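Local atomic coordinates of hypothetical protein PH0226 (Pyrococcus horikoshii, PDB entry 1VE3), a protein that binds S-adenosylmethionine and is probably a SAM-dependent methyltransferase of the Rossmann-like class, though its substrate is not known. Residues D170-I178 / R188-K196; E200-A211 / S219-K227. All coordinates share one frame; numbering follows the deposited sequence.

Contact 1: D170-I178 / R188-K196; sequences DQEERTVVI and RVRFNVWGK
The first torsion of V177 (chi1 -180°) turns CG2 to the side of its backbone N and over one face of the R190 guanidinium, 3.1 Å from NH1 of R190. R190 carries CG on the far side from its own N and then bends at chi3 (-79°), so that its flat head lies over the valine while T175 OG1 comes to the guanidinium edge, in plane. The exposed arginine lays CG and CD against T175, with the charged head at the surface.

These residues belong to an antiparallel beta hairpin. Its hydrogen-bonded pairs are V176 with F191 and I178 with V189; F191 N donates to V176 O at 2.8 Å in the carbonyl plane. The face carrying V176, I178, V189 and F191 is apolar, as a buried face requires: I178 CD1 reaches F191 CE2 at 3.8 Å. Beyond the last bridge V193 N still bonds R174 O, 2.8 Å and nearly straight, though from above the carbonyl plane. V193 CG2 packs on V176 CG1 at 3.6 Å and also lies against the T175 backbone. R174 NH2 approaches W194 CE3 to 3.7 Å, the indole carbon lying at the guanidinium edge with the planes 68° apart; any cation-pi attraction is long and at most weak. One water links R174 NE with V193 O.

Strand 166-170 borders 175-179 on its other side. F191 meets Y6 edge-to-face, N192 ND2 bonds V114 O, and W194 touches helices 118-131 and 196-203, its NE1 bonded to F116 O.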
loop_
_atom_site.group_PDB
_atom_site.type_symbol
_atom_site.label_atom_id
_atom_site.label_comp_id
_atom_site.label_asym_id
_atom_site.label_seq_id
_atom_site.Cartn_x
_atom_site.Cartn_y
_atom_site.Cartn_z
ATOM N N ASP A 170 21.269 21.998 -3.912
ATOM C CA ASP A 170 22.034 22.860 -4.793
ATOM C C ASP A 170 21.007 23.622 -5.607
ATOM O O ASP A 170 20.762 23.336 -6.771
ATOM C CB ASP A 170 22.897 22.000 -5.718
ATOM C CG ASP A 170 23.342 22.833 -6.912
ATOM O OD1 ASP A 170 23.036 24.025 -6.924
ATOM O OD2 ASP A 170 23.990 22.290 -7.803
ATOM N N GLN A 171 20.382 24.629 -5.011
ATOM C CA GLN A 171 19.370 25.402 -5.664
ATOM C C GLN A 171 19.903 26.277 -6.761
ATOM O O GLN A 171 19.137 26.861 -7.506
ATOM C CB GLN A 171 18.620 26.235 -4.641
ATOM C CG GLN A 171 17.168 25.863 -4.509
ATOM C CD GLN A 171 16.941 24.369 -4.650
ATOM O OE1 GLN A 171 16.923 23.834 -5.758
ATOM N NE2 GLN A 171 16.745 23.690 -3.522
ATOM N N GLU A 172 21.220 26.376 -6.869
ATOM C CA GLU A 172 21.881 27.165 -7.886
ATOM C C GLU A 172 21.827 26.292 -9.138
ATOM O O GLU A 172 22.432 26.598 -10.166
ATOM C CB GLU A 172 23.349 27.415 -7.499
ATOM C CG GLU A 172 23.530 27.915 -6.056
ATOM C CD GLU A 172 23.176 26.876 -4.995
ATOM O OE1 GLU A 172 23.870 25.839 -4.916
ATOM O OE2 GLU A 172 22.204 27.101 -4.239
ATOM N N GLU A 173 21.075 25.198 -9.025
ATOM C CA GLU A 173 20.917 24.221 -10.096
ATOM C C GLU A 173 19.533 23.575 -10.024
ATOM O O GLU A 173 19.082 22.935 -10.978
ATOM C CB GLU A 173 21.999 23.144 -9.952
ATOM C CG GLU A 173 22.209 22.265 -11.172
ATOM C CD GLU A 173 23.419 21.355 -11.027
ATOM O OE1 GLU A 173 23.364 20.398 -10.221
ATOM O OE2 GLU A 173 24.432 21.607 -11.714
ATOM N N ARG A 174 18.866 23.743 -8.884
ATOM C CA ARG A 174 17.540 23.179 -8.680
ATOM C C ARG A 174 17.593 21.647 -8.626
ATOM O O ARG A 174 16.739 20.967 -9.193
ATOM C CB ARG A 174 16.606 23.618 -9.811
ATOM C CG ARG A 174 16.537 25.120 -10.026
ATOM C CD ARG A 174 15.687 25.435 -11.245
ATOM N NE ARG A 174 14.318 24.954 -11.081
ATOM C CZ ARG A 174 13.337 25.651 -10.516
ATOM N NH1 ARG A 174 13.558 26.878 -10.060
ATOM N NH2 ARG A 174 12.131 25.115 -10.396
ATOM N N THR A 175 18.608 21.110 -7.958
ATOM C CA THR A 175 18.752 19.663 -7.830
ATOM C C THR A 175 19.207 19.328 -6.422
ATOM O O THR A 175 19.598 20.212 -5.661
ATOM C CB THR A 175 19.803 19.083 -8.806
ATOM O OG1 THR A 175 21.105 19.545 -8.431
ATOM C CG2 THR A 175 19.507 19.506 -10.247
ATOM N N VAL A 176 19.166 18.047 -6.080
ATOM C CA VAL A 176 19.583 17.617 -4.754
ATOM C C VAL A 176 20.044 16.166 -4.775
ATOM O O VAL A 176 19.491 15.332 -5.498
ATOM C CB VAL A 176 18.430 17.759 -3.729
ATOM C CG1 VAL A 176 17.302 16.813 -4.083
ATOM C CG2 VAL A 176 18.938 17.473 -2.328
ATOM N N VAL A 177 21.068 15.884 -3.977
ATOM C CA VAL A 177 21.616 14.545 -3.860
ATOM C C VAL A 177 21.208 13.980 -2.509
ATOM O O VAL A 177 21.471 14.588 -1.473
ATOM C CB VAL A 177 23.158 14.557 -3.926
ATOM C CG1 VAL A 177 23.691 13.140 -3.802
ATOM C CG2 VAL A 177 23.620 15.185 -5.225
ATOM N N ILE A 178 20.543 12.831 -2.528
ATOM C CA ILE A 178 20.127 12.173 -1.297
ATOM C C ILE A 178 20.844 10.832 -1.212
ATOM O O ILE A 178 20.779 10.024 -2.136
ATOM C CB ILE A 178 18.602 11.918 -1.260
ATOM C CG1 ILE A 178 17.851 13.246 -1.191
ATOM C CG2 ILE A 178 18.247 11.052 -0.050
ATOM C CD1 ILE A 178 16.347 13.089 -1.176
ATOM N N ARG A 188 23.760 6.888 -4.001
ATOM C CA ARG A 188 23.264 8.256 -4.090
ATOM C C ARG A 188 22.373 8.468 -5.305
ATOM O O ARG A 188 22.540 7.822 -6.337
ATOM C CB ARG A 188 24.437 9.238 -4.157
ATOM C CG ARG A 188 25.273 9.289 -2.897
ATOM C CD ARG A 188 26.526 10.140 -3.076
ATOM N NE ARG A 188 27.389 9.641 -4.147
ATOM C CZ ARG A 188 27.302 10.006 -5.426
ATOM N NH1 ARG A 188 26.391 10.889 -5.815
ATOM N NH2 ARG A 188 28.123 9.475 -6.322
ATOM N N VAL A 189 21.424 9.386 -5.169
ATOM C CA VAL A 189 20.512 9.710 -6.254
ATOM C C VAL A 189 20.368 11.224 -6.332
ATOM O O VAL A 189 20.285 11.893 -5.303
ATOM C CB VAL A 189 19.104 9.110 -6.019
ATOM C CG1 VAL A 189 18.237 9.316 -7.253
ATOM C CG2 VAL A 189 19.211 7.632 -5.680
ATOM N N ARG A 190 20.363 11.760 -7.547
ATOM C CA ARG A 190 20.181 13.194 -7.741
ATOM C C ARG A 190 18.781 13.412 -8.316
ATOM O O ARG A 190 18.415 12.817 -9.323
ATOM C CB ARG A 190 21.243 13.764 -8.692
ATOM C CG ARG A 190 20.967 15.207 -9.107
ATOM C CD ARG A 190 22.139 15.859 -9.836
ATOM N NE ARG A 190 23.177 16.293 -8.909
ATOM C CZ ARG A 190 24.302 15.630 -8.667
ATOM N NH1 ARG A 190 25.175 16.120 -7.795
ATOM N NH2 ARG A 190 24.563 14.491 -9.307
ATOM N N PHE A 191 17.996 14.253 -7.655
ATOM C CA PHE A 191 16.633 14.548 -8.089
ATOM C C PHE A 191 16.523 15.993 -8.544
ATOM O O PHE A 191 17.200 16.862 -7.998
ATOM C CB PHE A 191 15.643 14.392 -6.927
ATOM C CG PHE A 191 15.530 13.003 -6.378
ATOM C CD1 PHE A 191 14.825 12.023 -7.065
ATOM C CD2 PHE A 191 16.099 12.685 -5.150
ATOM C CE1 PHE A 191 14.686 10.740 -6.530
ATOM C CE2 PHE A 191 15.967 11.405 -4.607
ATOM C CZ PHE A 191 15.258 10.432 -5.298
ATOM N N ASN A 192 15.668 16.252 -9.533
ATOM C CA ASN A 192 15.424 17.627 -9.965
ATOM C C ASN A 192 14.461 18.119 -8.890
ATOM O O ASN A 192 13.493 17.428 -8.570
ATOM C CB ASN A 192 14.735 17.674 -11.330
ATOM C CG ASN A 192 15.703 17.505 -12.478
ATOM O OD1 ASN A 192 16.536 18.373 -12.727
ATOM N ND2 ASN A 192 15.596 16.389 -13.189
ATOM N N VAL A 193 14.724 19.293 -8.323
ATOM C CA VAL A 193 13.863 19.818 -7.270
ATOM C C VAL A 193 12.830 20.810 -7.803
ATOM O O VAL A 193 13.181 21.808 -8.434
ATOM C CB VAL A 193 14.687 20.527 -6.171
ATOM C CG1 VAL A 193 13.791 20.834 -4.976
ATOM C CG2 VAL A 193 15.876 19.662 -5.756
ATOM N N TRP A 194 11.559 20.527 -7.544
ATOM C CA TRP A 194 10.475 21.400 -7.985
ATOM C C TRP A 194 9.626 21.932 -6.832
ATOM O O TRP A 194 9.407 21.245 -5.833
ATOM C CB TRP A 194 9.549 20.668 -8.958
ATOM C CG TRP A 194 10.150 20.427 -10.297
ATOM C CD1 TRP A 194 10.790 19.295 -10.725
ATOM C CD2 TRP A 194 10.169 21.343 -11.397
ATOM N NE1 TRP A 194 11.202 19.452 -12.030
ATOM C CE2 TRP A 194 10.833 20.702 -12.466
ATOM C CE3 TRP A 194 9.687 22.650 -11.581
ATOM C CZ2 TRP A 194 11.030 21.320 -13.709
ATOM C CZ3 TRP A 194 9.883 23.271 -12.817
ATOM C CH2 TRP A 194 10.549 22.600 -13.866
ATOM N N GLY A 195 9.165 23.167 -6.985
ATOM C CA GLY A 195 8.306 23.776 -5.991
ATOM C C GLY A 195 6.989 24.015 -6.708
ATOM O O GLY A 195 6.976 24.172 -7.932
ATOM N N LYS A 196 5.882 24.021 -5.971
ATOM C CA LYS A 196 4.575 24.244 -6.576
ATOM C C LYS A 196 4.561 25.481 -7.489
ATOM O O LYS A 196 3.920 25.470 -8.540
ATOM C CB LYS A 196 3.514 24.392 -5.481
ATOM C CG LYS A 196 2.086 24.434 -5.997
ATOM C CD LYS A 196 1.091 24.561 -4.841
ATOM C CE LYS A 196 -0.359 24.540 -5.326
ATOM N NZ LYS A 196 -0.688 25.702 -6.211
HETATM O O HOH W 1 10.370 25.479 -8.748
HETATM O O HOH W 2 16.425 20.903 -11.920
HETATM O O HOH W 3 14.049 21.875 -11.414
HETATM O O HOH W 4 23.302 18.040 -7.135
#

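Contact 2: E200-A211 / S219-K227; sequences ELLAKLYFTKEA and SYLTVYNPK
The Y224 ring has T208 O and CG of E200 at its edge, while A203 CB and K209 CB reach it obliquely; CG2 of T222, two residues back on the same strand, lies over one face. F207 has CB of Y206 over one face of its ring and the N225-P226 peptide at its edge, and it meets Y224 at an oblique 34° between planes. This is the closing antiparallel beta hairpin of the Rossmann-like methyltransferase sheet, strand 219-226 lying between 136-143 and the outermost strand 207-215.

A tyrosine is long enough at 224 to reach helix 196-203, where its OH meets E200 CG at 3.1 Å, an approach without a hydrogen bond, and the small A203 lets the ring close in, CB to Y224 CZ being 3.6 Å. F207 is buried, stacking on F138 and touching V128 of helix 118-131.

T208 and N225 form a hydrogen-bonded pair, N225 N to T208 O measuring 2.9 Å. Farther along, E210 and A211 both face V223 in a classic beta bulge: V223 O accepts from E210 N at 2.7 Å and, weakly, from A211 N. At the open end K227 N bonds Y206 O, and K227 CE crosses T208 CG2 obliquely at 3.5 Å, a tight carbon pair. On the K209 side, K209 NZ forms salt bridges with E200 and E212.

E210, with CG anti to its N (chi1 -175°), extends to N225, and its OE2 pairs with K137. Its OE1 receives N225 ND2 on the anti lone pair at 2.9 Å, almost within the amide plane of N225.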
loop_
_atom_site.group_PDB
_atom_site.type_symbol
_atom_site.label_atom_id
_atom_site.label_comp_id
_atom_site.label_asym_id
_atom_site.label_seq_id
_atom_site.Cartn_x
_atom_site.Cartn_y
_atom_site.Cartn_z
ATOM N N GLU A 200 3.667 25.197 -11.614
ATOM C CA GLU A 200 2.522 25.954 -12.105
ATOM C C GLU A 200 2.887 27.025 -13.123
ATOM O O GLU A 200 2.131 27.264 -14.059
ATOM C CB GLU A 200 1.774 26.590 -10.939
ATOM C CG GLU A 200 0.423 25.926 -10.674
ATOM C CD GLU A 200 0.093 25.818 -9.193
ATOM O OE1 GLU A 200 0.127 26.862 -8.499
ATOM O OE2 GLU A 200 -0.206 24.682 -8.751
ATOM N N LEU A 201 3.870 27.822 -12.956
ATOM C CA LEU A 201 4.461 28.731 -13.976
ATOM C C LEU A 201 4.622 28.132 -15.410
ATOM O O LEU A 201 4.284 28.750 -16.411
ATOM C CB LEU A 201 5.819 29.210 -13.459
ATOM C CG LEU A 201 6.426 30.308 -14.337
ATOM C CD1 LEU A 201 5.463 31.474 -14.562
ATOM C CD2 LEU A 201 7.696 30.913 -13.738
ATOM N N LEU A 202 5.160 26.899 -15.442
ATOM C CA LEU A 202 5.398 26.304 -16.743
ATOM C C LEU A 202 4.034 25.848 -17.189
ATOM O O LEU A 202 3.748 25.881 -18.387
ATOM C CB LEU A 202 6.379 25.178 -16.628
ATOM C CG LEU A 202 7.852 25.560 -16.420
ATOM C CD1 LEU A 202 8.722 24.304 -16.410
ATOM C CD2 LEU A 202 8.304 26.487 -17.541
ATOM N N ALA A 203 3.199 25.395 -16.260
ATOM C CA ALA A 203 1.871 24.920 -16.620
ATOM C C ALA A 203 1.042 26.051 -17.237
ATOM O O ALA A 203 0.303 25.829 -18.199
ATOM C CB ALA A 203 1.156 24.356 -15.385
ATOM N N LYS A 204 1.186 27.261 -16.696
ATOM C CA LYS A 204 0.439 28.426 -17.188
ATOM C C LYS A 204 0.694 28.764 -18.657
ATOM O O LYS A 204 -0.064 29.534 -19.257
ATOM C CB LYS A 204 0.748 29.660 -16.335
ATOM C CG LYS A 204 0.209 29.607 -14.913
ATOM C CD LYS A 204 0.542 30.885 -14.165
ATOM C CE LYS A 204 0.003 30.868 -12.732
ATOM N NZ LYS A 204 -1.487 30.820 -12.663
ATOM N N LEU A 205 1.753 28.204 -19.238
ATOM C CA LEU A 205 2.057 28.469 -20.641
ATOM C C LEU A 205 1.196 27.609 -21.560
ATOM O O LEU A 205 0.987 27.950 -22.727
ATOM C CB LEU A 205 3.533 28.181 -20.958
ATOM C CG LEU A 205 4.639 28.802 -20.102
ATOM C CD1 LEU A 205 5.994 28.548 -20.770
ATOM C CD2 LEU A 205 4.405 30.297 -19.929
ATOM N N TYR A 206 0.684 26.503 -21.028
ATOM C CA TYR A 206 -0.105 25.577 -21.834
ATOM C C TYR A 206 -1.493 25.241 -21.315
ATOM O O TYR A 206 -2.338 24.784 -22.079
ATOM C CB TYR A 206 0.681 24.272 -22.009
ATOM C CG TYR A 206 2.107 24.491 -22.464
ATOM C CD1 TYR A 206 2.383 24.933 -23.754
ATOM C CD2 TYR A 206 3.177 24.322 -21.579
ATOM C CE1 TYR A 206 3.684 25.208 -24.158
ATOM C CE2 TYR A 206 4.484 24.595 -21.967
ATOM C CZ TYR A 206 4.731 25.041 -23.260
ATOM O OH TYR A 206 6.014 25.337 -23.651
ATOM N N PHE A 207 -1.740 25.444 -20.025
ATOM C CA PHE A 207 -3.047 25.088 -19.479
ATOM C C PHE A 207 -3.658 26.103 -18.530
ATOM O O PHE A 207 -2.979 27.007 -18.043
ATOM C CB PHE A 207 -2.979 23.775 -18.691
ATOM C CG PHE A 207 -2.130 22.706 -19.312
ATOM C CD1 PHE A 207 -0.775 22.616 -19.011
ATOM C CD2 PHE A 207 -2.698 21.749 -20.147
ATOM C CE1 PHE A 207 0.004 21.580 -19.530
ATOM C CE2 PHE A 207 -1.935 20.717 -20.670
ATOM C CZ PHE A 207 -0.585 20.628 -20.367
ATOM N N THR A 208 -4.951 25.936 -18.274
ATOM C CA THR A 208 -5.679 26.744 -17.315
ATOM C C THR A 208 -6.056 25.682 -16.281
ATOM O O THR A 208 -6.342 24.538 -16.645
ATOM C CB THR A 208 -6.950 27.354 -17.932
ATOM O OG1 THR A 208 -7.808 26.315 -18.445
ATOM C CG2 THR A 208 -6.572 28.270 -19.078
ATOM N N LYS A 209 -6.026 26.014 -14.996
ATOM C CA LYS A 209 -6.366 24.980 -14.027
ATOM C C LYS A 209 -7.843 24.868 -13.694
ATOM O O LYS A 209 -8.526 25.856 -13.393
ATOM C CB LYS A 209 -5.550 25.136 -12.735
ATOM C CG LYS A 209 -5.829 26.361 -11.926
ATOM C CD LYS A 209 -5.346 26.168 -10.490
ATOM C CE LYS A 209 -3.862 25.819 -10.425
ATOM N NZ LYS A 209 -3.358 25.792 -9.020
ATOM N N GLU A 210 -8.321 23.631 -13.778
ATOM C CA GLU A 210 -9.706 23.280 -13.486
ATOM C C GLU A 210 -9.899 23.150 -11.974
ATOM O O GLU A 210 -10.815 23.734 -11.409
ATOM C CB GLU A 210 -10.066 21.949 -14.167
ATOM C CG GLU A 210 -11.532 21.544 -14.041
ATOM C CD GLU A 210 -11.846 20.235 -14.756
ATOM O OE1 GLU A 210 -11.411 20.068 -15.909
ATOM O OE2 GLU A 210 -12.537 19.372 -14.170
ATOM N N ALA A 211 -9.020 22.388 -11.322
ATOM C CA ALA A 211 -9.111 22.179 -9.880
ATOM C C ALA A 211 -7.748 21.843 -9.275
ATOM O O ALA A 211 -6.778 21.615 -9.996
ATOM C CB ALA A 211 -10.094 21.058 -9.585
ATOM N N SER A 219 1.996 17.820 -1.022
ATOM C CA SER A 219 1.757 17.218 -2.328
ATOM C C SER A 219 0.476 17.769 -2.931
ATOM O O SER A 219 -0.437 18.183 -2.207
ATOM C CB SER A 219 1.687 15.696 -2.208
ATOM O OG SER A 219 2.961 15.178 -1.885
ATOM N N TYR A 220 0.409 17.776 -4.259
ATOM C CA TYR A 220 -0.755 18.321 -4.954
ATOM C C TYR A 220 -1.251 17.529 -6.140
ATOM O O TYR A 220 -0.463 17.000 -6.926
ATOM C CB TYR A 220 -0.447 19.731 -5.454
ATOM C CG TYR A 220 -0.044 20.675 -4.364
ATOM C CD1 TYR A 220 -0.999 21.392 -3.643
ATOM C CD2 TYR A 220 1.292 20.811 -4.011
ATOM C CE1 TYR A 220 -0.627 22.215 -2.597
ATOM C CE2 TYR A 220 1.674 21.626 -2.970
ATOM C CZ TYR A 220 0.714 22.325 -2.265
ATOM O OH TYR A 220 1.107 23.122 -1.220
ATOM N N LEU A 221 -2.572 17.448 -6.265
ATOM C CA LEU A 221 -3.204 16.793 -7.395
ATOM C C LEU A 221 -3.814 17.967 -8.137
ATOM O O LEU A 221 -4.665 18.664 -7.589
ATOM C CB LEU A 221 -4.318 15.846 -6.958
ATOM C CG LEU A 221 -5.040 15.237 -8.156
ATOM C CD1 LEU A 221 -4.192 14.130 -8.749
ATOM C CD2 LEU A 221 -6.389 14.706 -7.730
ATOM N N THR A 222 -3.371 18.201 -9.368
ATOM C CA THR A 222 -3.892 19.321 -10.146
ATOM C C THR A 222 -4.599 18.882 -11.421
ATOM O O THR A 222 -4.140 17.979 -12.113
ATOM C CB THR A 222 -2.765 20.294 -10.538
ATOM O OG1 THR A 222 -2.098 20.754 -9.356
ATOM C CG2 THR A 222 -3.345 21.492 -11.277
ATOM N N VAL A 223 -5.721 19.528 -11.727
ATOM C CA VAL A 223 -6.479 19.214 -12.931
ATOM C C VAL A 223 -6.356 20.387 -13.907
ATOM O O VAL A 223 -6.742 21.510 -13.594
ATOM C CB VAL A 223 -7.966 18.945 -12.598
ATOM C CG1 VAL A 223 -8.735 18.609 -13.867
ATOM C CG2 VAL A 223 -8.067 17.776 -11.612
ATOM N N TYR A 224 -5.818 20.115 -15.090
ATOM C CA TYR A 224 -5.608 21.147 -16.102
ATOM C C TYR A 224 -6.391 20.928 -17.393
ATOM O O TYR A 224 -6.665 19.797 -17.783
ATOM C CB TYR A 224 -4.113 21.236 -16.456
ATOM C CG TYR A 224 -3.242 21.900 -15.410
ATOM C CD1 TYR A 224 -3.374 23.257 -15.127
ATOM C CD2 TYR A 224 -2.275 21.176 -14.718
ATOM C CE1 TYR A 224 -2.566 23.879 -14.185
ATOM C CE2 TYR A 224 -1.454 21.788 -13.773
ATOM C CZ TYR A 224 -1.607 23.138 -13.512
ATOM O OH TYR A 224 -0.802 23.756 -12.584
ATOM N N ASN A 225 -6.735 22.029 -18.055
ATOM C CA ASN A 225 -7.442 21.981 -19.329
ATOM C C ASN A 225 -6.508 22.653 -20.333
ATOM O O ASN A 225 -5.957 23.716 -20.055
ATOM C CB ASN A 225 -8.758 22.753 -19.244
ATOM C CG ASN A 225 -9.721 22.158 -18.233
ATOM O OD1 ASN A 225 -10.547 22.863 -17.663
ATOM N ND2 ASN A 225 -9.621 20.848 -18.015
ATOM N N PRO A 226 -6.318 22.038 -21.510
ATOM C CA PRO A 226 -5.448 22.567 -22.562
ATOM C C PRO A 226 -5.965 23.842 -23.217
ATOM O O PRO A 226 -7.171 24.071 -23.283
ATOM C CB PRO A 226 -5.371 21.408 -23.549
ATOM C CG PRO A 226 -6.726 20.801 -23.435
ATOM C CD PRO A 226 -6.947 20.776 -21.943
ATOM N N LYS A 227 -5.040 24.669 -23.693
ATOM C CA LYS A 227 -5.392 25.912 -24.364
ATOM C C LYS A 227 -5.309 25.706 -25.874
ATOM O O LYS A 227 -4.794 24.648 -26.298
ATOM C CB LYS A 227 -4.436 27.035 -23.963
ATOM C CG LYS A 227 -4.440 27.369 -22.489
ATOM C CD LYS A 227 -3.655 28.643 -22.244
ATOM C CE LYS A 227 -3.620 28.998 -20.773
ATOM N NZ LYS A 227 -3.100 30.370 -20.582
ATOM O OXT LYS A 227 -5.750 26.618 -26.609
HETATM O O HOH W 5 -8.366 26.611 -21.216
#

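Overall arrangement
Contact 1 and contact 2 follow one another along the chain, two hairpins whose centres lie about 22 Å apart, joined where strand 188-192 leads through G195, the N-cap, into helix 196-203. They touch at that junction: W194 CH2 packs on L202 CD1 at 3.6 Å, and K196 CD lies 3.4 Å from Y220 CZ. Contact 1 belongs to a separate three-stranded sheet, contact 2 to the outer edge of the seven-stranded Rossmann-like sheet. Neither builds the pocket directly, but contact 1 is nearer: the F191 side chain is about 8 Å from a bound S-adenosylmethionine, against about 11 Å for that of L221.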